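Local coordinates for protein uncharacterized HTH-type transcriptional regulator YydK (Bacillus subtilis subsp. subtilis, PDB 3BWG) that is uncharacterised but probably binds DNA through a GntR-type helix-turn-helix domain and regulates transcription, at residues D122-K127 against Y144-V149; Y139-Y144 against Y218-Y223; L193-G198 against Y223-S228. All coordinates share one frame; numbering follows the deposited sequence.

Interaction 1: D122-K127 against Y144-V149; sequences DIYYVK and YTKSIV
Two antiparallel strands pair at their ends here: Y124 and Y144 form a hydrogen-bonded pair, Y124 N to Y144 O at 2.8 Å and Y144 N to Y124 O at 2.9 Å, both donors lying in the plane of the carbonyl that accepts them. Next to it, I123 and T145 form a non-hydrogen-bonded pair, and K146 N then closes on D122 O at 3.1 Å from above the carbonyl plane. A water also donates to D122 O. The tyrosines Y124 and Y144 stand on the same face of the sheet, CB to CB at 4.1 Å, each with CG anti to its carbonyl carbon. The ring of Y144 takes Y124 O at its edge, in plane, while its CE2 meets V126 CG1 at 3.6 Å; a beta-branched valine suits this strand position and offers a compact methyl. These strands are the arms of a beta hairpin, 123-132 and 135-145, in the antiparallel sheet of the UTRA domain. Past T145 the chain turns back, T145 O accepting from both I148 N and V149 N, which brings V149 O to the edge of the Y124 ring, 3.4 Å from CE1. A lysine suits the partly exposed position 146: its long aliphatic chain crosses Y124 obliquely, K146 CG 3.7 Å from Y124 CE1, and bends at its last torsion (chi4 -70°). NZ remains 4.8 Å from D122 OD2, and the aspartate's salt bridge runs from OD1 to K106.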
loop_
_atom_site.group_PDB
_atom_site.type_symbol
_atom_site.label_atom_id
_atom_site.label_comp_id
_atom_site.label_asym_id
_atom_site.label_seq_id
_atom_site.Cartn_x
_atom_site.Cartn_y
_atom_site.Cartn_z
ATOM N N ASP B 122 -5.571 12.116 -28.334
ATOM C CA ASP B 122 -5.757 10.669 -28.543
ATOM C C ASP B 122 -5.268 9.823 -27.357
ATOM O O ASP B 122 -4.229 10.115 -26.745
ATOM C CB ASP B 122 -4.983 10.207 -29.776
ATOM C CG ASP B 122 -5.590 10.684 -31.072
ATOM O OD1 ASP B 122 -6.755 11.130 -31.066
ATOM O OD2 ASP B 122 -4.904 10.584 -32.110
ATOM N N ILE B 123 -6.022 8.794 -27.008
ATOM C CA ILE B 123 -5.521 7.804 -26.058
ATOM C C ILE B 123 -5.549 6.449 -26.758
ATOM O O ILE B 123 -6.333 6.300 -27.709
ATOM C CB ILE B 123 -6.295 7.804 -24.693
ATOM C CG1 ILE B 123 -7.822 7.644 -24.841
ATOM C CG2 ILE B 123 -6.033 9.124 -23.950
ATOM C CD1 ILE B 123 -8.370 6.214 -24.718
ATOM N N TYR B 124 -4.680 5.512 -26.339
ATOM C CA TYR B 124 -4.912 4.079 -26.578
ATOM C C TYR B 124 -5.883 3.539 -25.557
ATOM O O TYR B 124 -5.690 3.753 -24.359
ATOM C CB TYR B 124 -3.648 3.255 -26.438
ATOM C CG TYR B 124 -2.877 3.209 -27.693
ATOM C CD1 TYR B 124 -1.720 3.979 -27.850
ATOM C CD2 TYR B 124 -3.333 2.456 -28.754
ATOM C CE1 TYR B 124 -1.011 3.949 -29.034
ATOM C CE2 TYR B 124 -2.647 2.432 -29.969
ATOM C CZ TYR B 124 -1.492 3.162 -30.100
ATOM O OH TYR B 124 -0.823 3.124 -31.300
ATOM N N TYR B 125 -6.901 2.810 -26.018
ATOM C CA TYR B 125 -7.870 2.243 -25.099
ATOM C C TYR B 125 -7.719 0.751 -25.068
ATOM O O TYR B 125 -7.705 0.118 -26.112
ATOM C CB TYR B 125 -9.291 2.601 -25.551
ATOM C CG TYR B 125 -10.396 1.854 -24.841
ATOM C CD1 TYR B 125 -10.805 2.249 -23.566
ATOM C CD2 TYR B 125 -11.063 0.772 -25.453
ATOM C CE1 TYR B 125 -11.799 1.587 -22.911
ATOM C CE2 TYR B 125 -12.097 0.107 -24.794
ATOM C CZ TYR B 125 -12.443 0.524 -23.512
ATOM O OH TYR B 125 -13.455 -0.068 -22.791
ATOM N N VAL B 126 -7.636 0.175 -23.876
ATOM C CA VAL B 126 -7.598 -1.278 -23.799
ATOM C C VAL B 126 -8.644 -1.881 -22.878
ATOM O O VAL B 126 -8.951 -1.331 -21.814
ATOM C CB VAL B 126 -6.132 -1.891 -23.672
ATOM C CG1 VAL B 126 -5.053 -0.843 -23.738
ATOM C CG2 VAL B 126 -5.979 -2.921 -22.541
ATOM N N LYS B 127 -9.280 -2.942 -23.354
ATOM C CA LYS B 127 -10.275 -3.638 -22.584
ATOM C C LYS B 127 -9.814 -5.107 -22.596
ATOM O O LYS B 127 -9.609 -5.684 -23.681
ATOM C CB LYS B 127 -11.650 -3.478 -23.230
ATOM C CG LYS B 127 -12.760 -4.167 -22.429
ATOM C CD LYS B 127 -14.090 -4.339 -23.190
ATOM C CE LYS B 127 -14.904 -3.046 -23.134
ATOM N NZ LYS B 127 -16.207 -3.280 -23.858
ATOM N N TYR B 144 -4.295 5.064 -22.153
ATOM C CA TYR B 144 -2.907 5.530 -22.213
ATOM C C TYR B 144 -2.807 6.730 -23.087
ATOM O O TYR B 144 -3.267 6.688 -24.207
ATOM C CB TYR B 144 -2.023 4.429 -22.810
ATOM C CG TYR B 144 -2.054 3.192 -21.988
ATOM C CD1 TYR B 144 -1.018 2.885 -21.083
ATOM C CD2 TYR B 144 -3.118 2.323 -22.095
ATOM C CE1 TYR B 144 -1.085 1.724 -20.310
ATOM C CE2 TYR B 144 -3.196 1.188 -21.349
ATOM C CZ TYR B 144 -2.193 0.890 -20.469
ATOM O OH TYR B 144 -2.351 -0.267 -19.755
ATOM N N THR B 145 -2.164 7.782 -22.593
ATOM C CA THR B 145 -1.925 9.006 -23.394
ATOM C C THR B 145 -1.059 8.656 -24.574
ATOM O O THR B 145 0.044 8.234 -24.381
ATOM C CB THR B 145 -1.262 10.117 -22.559
ATOM O OG1 THR B 145 -2.059 10.356 -21.385
ATOM C CG2 THR B 145 -1.173 11.426 -23.359
ATOM N N LYS B 146 -1.582 8.800 -25.783
ATOM C CA LYS B 146 -0.910 8.348 -27.008
ATOM C C LYS B 146 0.392 9.116 -27.354
ATOM O O LYS B 146 1.331 8.549 -27.908
ATOM C CB LYS B 146 -1.901 8.367 -28.192
ATOM C CG LYS B 146 -1.383 7.603 -29.378
ATOM C CD LYS B 146 -2.414 7.291 -30.386
ATOM C CE LYS B 146 -1.773 6.769 -31.650
ATOM N NZ LYS B 146 -1.005 7.826 -32.402
ATOM N N SER B 147 0.468 10.398 -26.996
ATOM C CA SER B 147 1.672 11.166 -27.295
ATOM C C SER B 147 2.801 10.751 -26.348
ATOM O O SER B 147 3.962 11.033 -26.600
ATOM C CB SER B 147 1.397 12.660 -27.236
ATOM O OG SER B 147 0.958 13.045 -25.952
ATOM N N ILE B 148 2.443 10.045 -25.272
ATOM C CA ILE B 148 3.431 9.392 -24.394
ATOM C C ILE B 148 3.677 7.916 -24.824
ATOM O O ILE B 148 4.789 7.530 -25.118
ATOM C CB ILE B 148 2.998 9.450 -22.908
ATOM C CG1 ILE B 148 2.791 10.928 -22.492
ATOM C CG2 ILE B 148 4.077 8.713 -22.032
ATOM C CD1 ILE B 148 2.349 11.155 -21.028
ATOM N N VAL B 149 2.624 7.103 -24.835
ATOM C CA VAL B 149 2.731 5.671 -25.203
ATOM C C VAL B 149 2.365 5.598 -26.666
ATOM O O VAL B 149 1.180 5.551 -27.036
ATOM C CB VAL B 149 1.772 4.823 -24.365
ATOM C CG1 VAL B 149 1.923 3.369 -24.726
ATOM C CG2 VAL B 149 1.996 5.093 -22.841
HETATM O O HOH W 1 -2.156 11.811 -27.657
#

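Interaction 2: Y139-Y144 against Y218-Y223; sequences YEESYY and YSKISY. With EDO (1,2-ethanediol), chain H; EDO (1,2-ethanediol), chain I.
Y143 has CG anti to its carbonyl carbon (chi1 -49°), whereas Y218 has CG anti to its backbone N (chi1 172°), and these different torsions lay the two rings side by side, pointing the same way. Their planes differ by 23° but are slid apart, so they barely overlap; CD2 of Y143 touches CD2 of Y218 at 3.7 Å. The edge of the Y143 ring also receives Y218 O in plane. K220, bent at its last two torsions, crosses Y143 obliquely with CD 3.8 Å from CE2, a use of its methylenes that lets NZ reach E110 in a salt bridge. The backbones are regular antiparallel neighbours within the UTRA sheet, strands 135-145 and 215-224, with six hydrogen bonds between the Y139-S222, E141-K220 and Y143-Y218 pairs. The other face carries E140 and I221 side by side, E140 CB 3.7 Å from I221 CG1, with the carboxylate salt-bridged to R128, and beyond them S142 and S219, small enough to meet CB to CB at 3.6 Å. On the tyrosine face an ethanediol, probably from the crystallisation liquor, bridges the strands: its O2 donates at 2.6 Å to OE2 of E141, whose OE1 is hydrogen-bonded to Y125 OH, and its O1 pairs with S222 OG at 2.7 Å.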
loop_
_atom_site.group_PDB
_atom_site.type_symbol
_atom_site.label_atom_id
_atom_site.label_comp_id
_atom_site.label_asym_id
_atom_site.label_seq_id
_atom_site.Cartn_x
_atom_site.Cartn_y
_atom_site.Cartn_z
ATOM N N TYR B 139 -11.158 -7.886 -14.833
ATOM C CA TYR B 139 -11.681 -7.306 -16.014
ATOM C C TYR B 139 -11.174 -5.863 -15.899
ATOM O O TYR B 139 -11.374 -5.211 -14.864
ATOM C CB TYR B 139 -13.232 -7.380 -15.976
ATOM C CG TYR B 139 -13.907 -6.459 -16.976
ATOM C CD1 TYR B 139 -13.635 -6.575 -18.347
ATOM C CD2 TYR B 139 -14.789 -5.470 -16.565
ATOM C CE1 TYR B 139 -14.198 -5.712 -19.275
ATOM C CE2 TYR B 139 -15.390 -4.604 -17.495
ATOM C CZ TYR B 139 -15.088 -4.742 -18.859
ATOM O OH TYR B 139 -15.659 -3.909 -19.816
ATOM N N GLU B 140 -10.507 -5.383 -16.948
ATOM C CA GLU B 140 -9.884 -4.085 -16.928
ATOM C C GLU B 140 -10.176 -3.191 -18.139
ATOM O O GLU B 140 -10.258 -3.635 -19.270
ATOM C CB GLU B 140 -8.370 -4.256 -16.738
ATOM C CG GLU B 140 -7.474 -3.183 -17.396
ATOM C CD GLU B 140 -5.990 -3.553 -17.399
ATOM O OE1 GLU B 140 -5.151 -2.660 -17.472
ATOM O OE2 GLU B 140 -5.652 -4.739 -17.287
ATOM N N GLU B 141 -10.271 -1.895 -17.890
ATOM C CA GLU B 141 -10.244 -0.928 -18.954
ATOM C C GLU B 141 -9.107 -0.019 -18.581
ATOM O O GLU B 141 -9.022 0.444 -17.419
ATOM C CB GLU B 141 -11.544 -0.116 -18.983
ATOM C CG GLU B 141 -12.748 -0.830 -19.584
ATOM C CD GLU B 141 -14.003 0.066 -19.573
ATOM O OE1 GLU B 141 -14.341 0.687 -20.616
ATOM O OE2 GLU B 141 -14.637 0.160 -18.498
ATOM N N SER B 142 -8.208 0.229 -19.537
ATOM C CA SER B 142 -7.192 1.239 -19.319
ATOM C C SER B 142 -7.028 2.207 -20.472
ATOM O O SER B 142 -7.414 1.931 -21.609
ATOM C CB SER B 142 -5.868 0.625 -18.907
ATOM O OG SER B 142 -5.649 -0.542 -19.635
ATOM N N TYR B 143 -6.469 3.365 -20.148
ATOM C CA TYR B 143 -6.359 4.444 -21.095
ATOM C C TYR B 143 -4.970 5.003 -21.020
ATOM O O TYR B 143 -4.548 5.438 -19.983
ATOM C CB TYR B 143 -7.344 5.557 -20.729
ATOM C CG TYR B 143 -8.765 5.115 -20.458
ATOM C CD1 TYR B 143 -9.770 5.322 -21.405
ATOM C CD2 TYR B 143 -9.113 4.548 -19.234
ATOM C CE1 TYR B 143 -11.092 4.962 -21.133
ATOM C CE2 TYR B 143 -10.405 4.168 -18.962
ATOM C CZ TYR B 143 -11.394 4.368 -19.910
ATOM O OH TYR B 143 -12.682 3.990 -19.625
ATOM N N TYR B 144 -4.295 5.064 -22.153
ATOM C CA TYR B 144 -2.907 5.530 -22.213
ATOM C C TYR B 144 -2.807 6.730 -23.087
ATOM O O TYR B 144 -3.267 6.688 -24.207
ATOM C CB TYR B 144 -2.023 4.429 -22.810
ATOM C CG TYR B 144 -2.054 3.192 -21.988
ATOM C CD1 TYR B 144 -1.018 2.885 -21.083
ATOM C CD2 TYR B 144 -3.118 2.323 -22.095
ATOM C CE1 TYR B 144 -1.085 1.724 -20.310
ATOM C CE2 TYR B 144 -3.196 1.188 -21.349
ATOM C CZ TYR B 144 -2.193 0.890 -20.469
ATOM O OH TYR B 144 -2.351 -0.267 -19.755
ATOM N N TYR B 218 -4.370 5.498 -16.967
ATOM C CA TYR B 218 -5.472 5.455 -16.047
ATOM C C TYR B 218 -6.160 4.145 -16.326
ATOM O O TYR B 218 -6.546 3.871 -17.474
ATOM C CB TYR B 218 -6.446 6.611 -16.320
ATOM C CG TYR B 218 -7.716 6.540 -15.532
ATOM C CD1 TYR B 218 -7.683 6.516 -14.133
ATOM C CD2 TYR B 218 -8.958 6.529 -16.172
ATOM C CE1 TYR B 218 -8.848 6.437 -13.397
ATOM C CE2 TYR B 218 -10.118 6.472 -15.455
ATOM C CZ TYR B 218 -10.061 6.442 -14.068
ATOM O OH TYR B 218 -11.234 6.413 -13.325
ATOM N N SER B 219 -6.345 3.346 -15.280
ATOM C CA SER B 219 -7.015 2.064 -15.425
ATOM C C SER B 219 -8.150 1.892 -14.404
ATOM O O SER B 219 -8.143 2.490 -13.300
ATOM C CB SER B 219 -5.996 0.925 -15.336
ATOM O OG SER B 219 -5.622 0.727 -13.996
ATOM N N LYS B 220 -9.137 1.087 -14.807
ATOM C CA LYS B 220 -10.311 0.756 -14.013
ATOM C C LYS B 220 -10.402 -0.743 -14.000
ATOM O O LYS B 220 -10.572 -1.358 -15.047
ATOM C CB LYS B 220 -11.538 1.328 -14.684
ATOM C CG LYS B 220 -11.544 2.851 -14.614
ATOM C CD LYS B 220 -12.363 3.477 -15.742
ATOM C CE LYS B 220 -13.783 2.977 -15.801
ATOM N NZ LYS B 220 -14.677 3.845 -14.996
ATOM N N ILE B 221 -10.286 -1.342 -12.815
ATOM C CA ILE B 221 -10.225 -2.798 -12.717
ATOM C C ILE B 221 -11.167 -3.374 -11.666
ATOM O O ILE B 221 -11.273 -2.869 -10.542
ATOM C CB ILE B 221 -8.819 -3.248 -12.426
ATOM C CG1 ILE B 221 -7.836 -2.599 -13.433
ATOM C CG2 ILE B 221 -8.741 -4.825 -12.473
ATOM C CD1 ILE B 221 -6.388 -3.038 -13.325
ATOM N N SER B 222 -11.883 -4.415 -12.063
ATOM C CA SER B 222 -12.688 -5.190 -11.143
ATOM C C SER B 222 -12.072 -6.582 -11.033
ATOM O O SER B 222 -11.925 -7.267 -12.040
ATOM C CB SER B 222 -14.130 -5.300 -11.670
ATOM O OG SER B 222 -14.730 -4.024 -11.680
ATOM N N TYR B 223 -11.760 -7.000 -9.811
ATOM C CA TYR B 223 -11.207 -8.313 -9.572
ATOM C C TYR B 223 -12.240 -9.386 -9.198
ATOM O O TYR B 223 -13.290 -9.090 -8.591
ATOM C CB TYR B 223 -10.111 -8.218 -8.497
ATOM C CG TYR B 223 -8.903 -7.382 -8.925
ATOM C CD1 TYR B 223 -7.826 -7.988 -9.552
ATOM C CD2 TYR B 223 -8.843 -5.997 -8.689
ATOM C CE1 TYR B 223 -6.704 -7.231 -9.974
ATOM C CE2 TYR B 223 -7.718 -5.218 -9.091
ATOM C CZ TYR B 223 -6.643 -5.867 -9.718
ATOM O OH TYR B 223 -5.520 -5.178 -10.146
HETATM C C1 EDO H . -13.429 -2.298 -14.640
HETATM O O1 EDO H . -14.620 -2.793 -14.037
HETATM C C2 EDO H . -13.758 -1.956 -16.073
HETATM O O2 EDO H . -14.530 -0.748 -16.049
HETATM C C1 EDO I . -11.365 -9.420 -4.586
HETATM O O1 EDO I . -9.970 -9.437 -4.600
HETATM C C2 EDO I . -11.753 -8.754 -5.877
HETATM O O2 EDO I . -13.148 -8.684 -5.819
#

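Interaction 3: L193-G198 against Y223-S228; sequences LGLEAG and YNYEQS. With EDO (1,2-ethanediol), chain I.
The ring of Y225 carries E226 CG on one face, 3.7 Å above the plane and offset toward the rim, while L195 CD1 approaches it obliquely, 4.1 Å from CD2. The amide of N224 is a second flat group: CG sits anti to the backbone N (chi1 179°), and OD1 accepts from E226 N at 2.8 Å in the carbonyl plane, making an Asx turn. ND2 is bonded to T136 OG1, so both ends of the amide are held and its rotation is fixed. L195 comes across this amide obliquely, CD1 3.5 Å from OD1, and its other branch, CD2, slides past E226 to lie 3.6 Å from OE1. An alanine here in place of N224 would remove the amide and would probably loosen both the turn and the tie to T136, and L195 CD1 would lose its closest neighbour. A leucine fits at 195 because its two methyls reach separate neighbours while forming no polar bond of their own. L193 points toward the 223-228 segment and sets CD1 3.8 Å from N224 N, covering the backbone between Y223 and N224. The backbone O of N224 accepts from Q227 N and from S228 OG, the latter well above the carbonyl plane. An ethanediol, probably from the crystallisation liquor, bridges Y223 O and S228 OG. The leucines flank G194, which takes positive phi, an easy conformation for glycine, as the C-prime residue of the Schellman motif ending helix 187-193, and they pack on a type I beta turn from N224 to Q227 by which the chain leaves its strand in the UTRA domain.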
loop_
_atom_site.group_PDB
_atom_site.type_symbol
_atom_site.label_atom_id
_atom_site.label_comp_id
_atom_site.label_asym_id
_atom_site.label_seq_id
_atom_site.Cartn_x
_atom_site.Cartn_y
_atom_site.Cartn_z
ATOM N N LEU B 193 -16.089 -12.217 -15.748
ATOM C CA LEU B 193 -15.435 -12.962 -14.654
ATOM C C LEU B 193 -15.931 -14.373 -14.468
ATOM O O LEU B 193 -15.286 -15.162 -13.775
ATOM C CB LEU B 193 -15.431 -12.176 -13.330
ATOM C CG LEU B 193 -14.671 -10.838 -13.418
ATOM C CD1 LEU B 193 -14.736 -10.080 -12.081
ATOM C CD2 LEU B 193 -13.207 -10.966 -13.876
ATOM N N GLY B 194 -17.049 -14.717 -15.116
ATOM C CA GLY B 194 -17.703 -16.020 -14.898
ATOM C C GLY B 194 -18.304 -16.186 -13.509
ATOM O O GLY B 194 -18.351 -17.291 -12.986
ATOM N N LEU B 195 -18.744 -15.085 -12.905
ATOM C CA LEU B 195 -19.373 -15.117 -11.578
ATOM C C LEU B 195 -20.814 -14.637 -11.740
ATOM O O LEU B 195 -21.224 -14.346 -12.852
ATOM C CB LEU B 195 -18.631 -14.224 -10.582
ATOM C CG LEU B 195 -17.148 -14.548 -10.353
ATOM C CD1 LEU B 195 -16.467 -13.412 -9.595
ATOM C CD2 LEU B 195 -17.037 -15.899 -9.647
ATOM N N GLU B 196 -21.570 -14.548 -10.652
ATOM C CA GLU B 196 -22.955 -14.047 -10.705
ATOM C C GLU B 196 -23.001 -12.538 -10.411
ATOM O O GLU B 196 -22.219 -12.046 -9.603
ATOM C CB GLU B 196 -23.808 -14.780 -9.687
ATOM C CG GLU B 196 -23.619 -16.286 -9.716
ATOM C CD GLU B 196 -24.012 -16.974 -8.416
ATOM O OE1 GLU B 196 -23.332 -17.961 -8.062
ATOM O OE2 GLU B 196 -24.996 -16.552 -7.751
ATOM N N ALA B 197 -23.921 -11.818 -11.055
ATOM C CA ALA B 197 -24.128 -10.391 -10.779
ATOM C C ALA B 197 -24.566 -10.205 -9.327
ATOM O O ALA B 197 -25.261 -11.046 -8.767
ATOM C CB ALA B 197 -25.153 -9.778 -11.752
ATOM N N GLY B 198 -24.131 -9.116 -8.708
ATOM C CA GLY B 198 -24.500 -8.865 -7.323
ATOM C C GLY B 198 -23.489 -9.390 -6.331
ATOM O O GLY B 198 -23.451 -8.949 -5.187
ATOM N N TYR B 223 -11.760 -7.000 -9.811
ATOM C CA TYR B 223 -11.207 -8.313 -9.572
ATOM C C TYR B 223 -12.240 -9.386 -9.198
ATOM O O TYR B 223 -13.290 -9.090 -8.591
ATOM C CB TYR B 223 -10.111 -8.218 -8.497
ATOM C CG TYR B 223 -8.903 -7.382 -8.925
ATOM C CD1 TYR B 223 -7.826 -7.988 -9.552
ATOM C CD2 TYR B 223 -8.843 -5.997 -8.689
ATOM C CE1 TYR B 223 -6.704 -7.231 -9.974
ATOM C CE2 TYR B 223 -7.718 -5.218 -9.091
ATOM C CZ TYR B 223 -6.643 -5.867 -9.718
ATOM O OH TYR B 223 -5.520 -5.178 -10.146
ATOM N N ASN B 224 -11.914 -10.630 -9.537
ATOM C CA ASN B 224 -12.646 -11.791 -9.055
ATOM C C ASN B 224 -12.349 -12.047 -7.567
ATOM O O ASN B 224 -11.229 -12.462 -7.217
ATOM C CB ASN B 224 -12.239 -12.986 -9.942
ATOM C CG ASN B 224 -12.895 -14.279 -9.567
ATOM O OD1 ASN B 224 -13.342 -14.486 -8.425
ATOM N ND2 ASN B 224 -12.938 -15.193 -10.532
ATOM N N TYR B 225 -13.338 -11.801 -6.694
ATOM C CA TYR B 225 -13.174 -11.960 -5.249
ATOM C C TYR B 225 -12.761 -13.372 -4.804
ATOM O O TYR B 225 -12.199 -13.544 -3.721
ATOM C CB TYR B 225 -14.442 -11.493 -4.489
ATOM C CG TYR B 225 -15.559 -12.502 -4.428
ATOM C CD1 TYR B 225 -15.791 -13.231 -3.275
ATOM C CD2 TYR B 225 -16.379 -12.726 -5.530
ATOM C CE1 TYR B 225 -16.825 -14.182 -3.202
ATOM C CE2 TYR B 225 -17.421 -13.686 -5.493
ATOM C CZ TYR B 225 -17.633 -14.389 -4.318
ATOM O OH TYR B 225 -18.647 -15.290 -4.246
ATOM N N GLU B 226 -13.008 -14.368 -5.644
ATOM C CA GLU B 226 -12.637 -15.745 -5.300
ATOM C C GLU B 226 -11.229 -16.125 -5.720
ATOM O O GLU B 226 -10.789 -17.217 -5.400
ATOM C CB GLU B 226 -13.573 -16.790 -5.960
ATOM C CG GLU B 226 -15.016 -16.509 -5.940
ATOM C CD GLU B 226 -15.822 -17.772 -6.307
ATOM O OE1 GLU B 226 -15.660 -18.316 -7.437
ATOM O OE2 GLU B 226 -16.579 -18.228 -5.426
ATOM N N GLN B 227 -10.552 -15.274 -6.491
ATOM C CA GLN B 227 -9.266 -15.672 -7.104
ATOM C C GLN B 227 -8.155 -14.638 -6.804
ATOM O O GLN B 227 -7.068 -14.679 -7.401
ATOM C CB GLN B 227 -9.395 -15.866 -8.622
ATOM C CG GLN B 227 -10.436 -16.881 -9.102
ATOM C CD GLN B 227 -10.031 -18.306 -8.791
ATOM O OE1 GLN B 227 -8.860 -18.588 -8.637
ATOM N NE2 GLN B 227 -11.011 -19.206 -8.671
ATOM N N SER B 228 -8.425 -13.728 -5.884
ATOM C CA SER B 228 -7.460 -12.627 -5.605
ATOM C C SER B 228 -7.563 -12.123 -4.171
ATOM O O SER B 228 -8.626 -12.202 -3.539
ATOM C CB SER B 228 -7.661 -11.503 -6.609
ATOM O OG SER B 228 -8.934 -10.951 -6.411
HETATM C C1 EDO I . -11.365 -9.420 -4.586
HETATM O O1 EDO I . -9.970 -9.437 -4.600
HETATM C C2 EDO I . -11.753 -8.754 -5.877
HETATM O O2 EDO I . -13.148 -8.684 -5.819
#

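Overall arrangement
All three contacts belong to the UTRA domain and reach the same antiparallel sheet, in which strand 135-145 lies between 123-132 and 215-224. Interaction 1 joins 123-132 to 135-145 and interaction 2 joins 135-145 to 215-224, so Y144 belongs to both; their centres are about 12 Å apart, and Y125 OH meets E141 OE1 between them. Interaction 3 lies at the far end of strand 215-224, its centre about 16 Å from that of interaction 2 and about 27 Å from that of interaction 1, and shares Y223 with interaction 2. Along the chain, interaction 1 closes before interaction 3 opens, whereas interaction 2 crosses both, tying the hairpin to a segment 74 residues further along the chain.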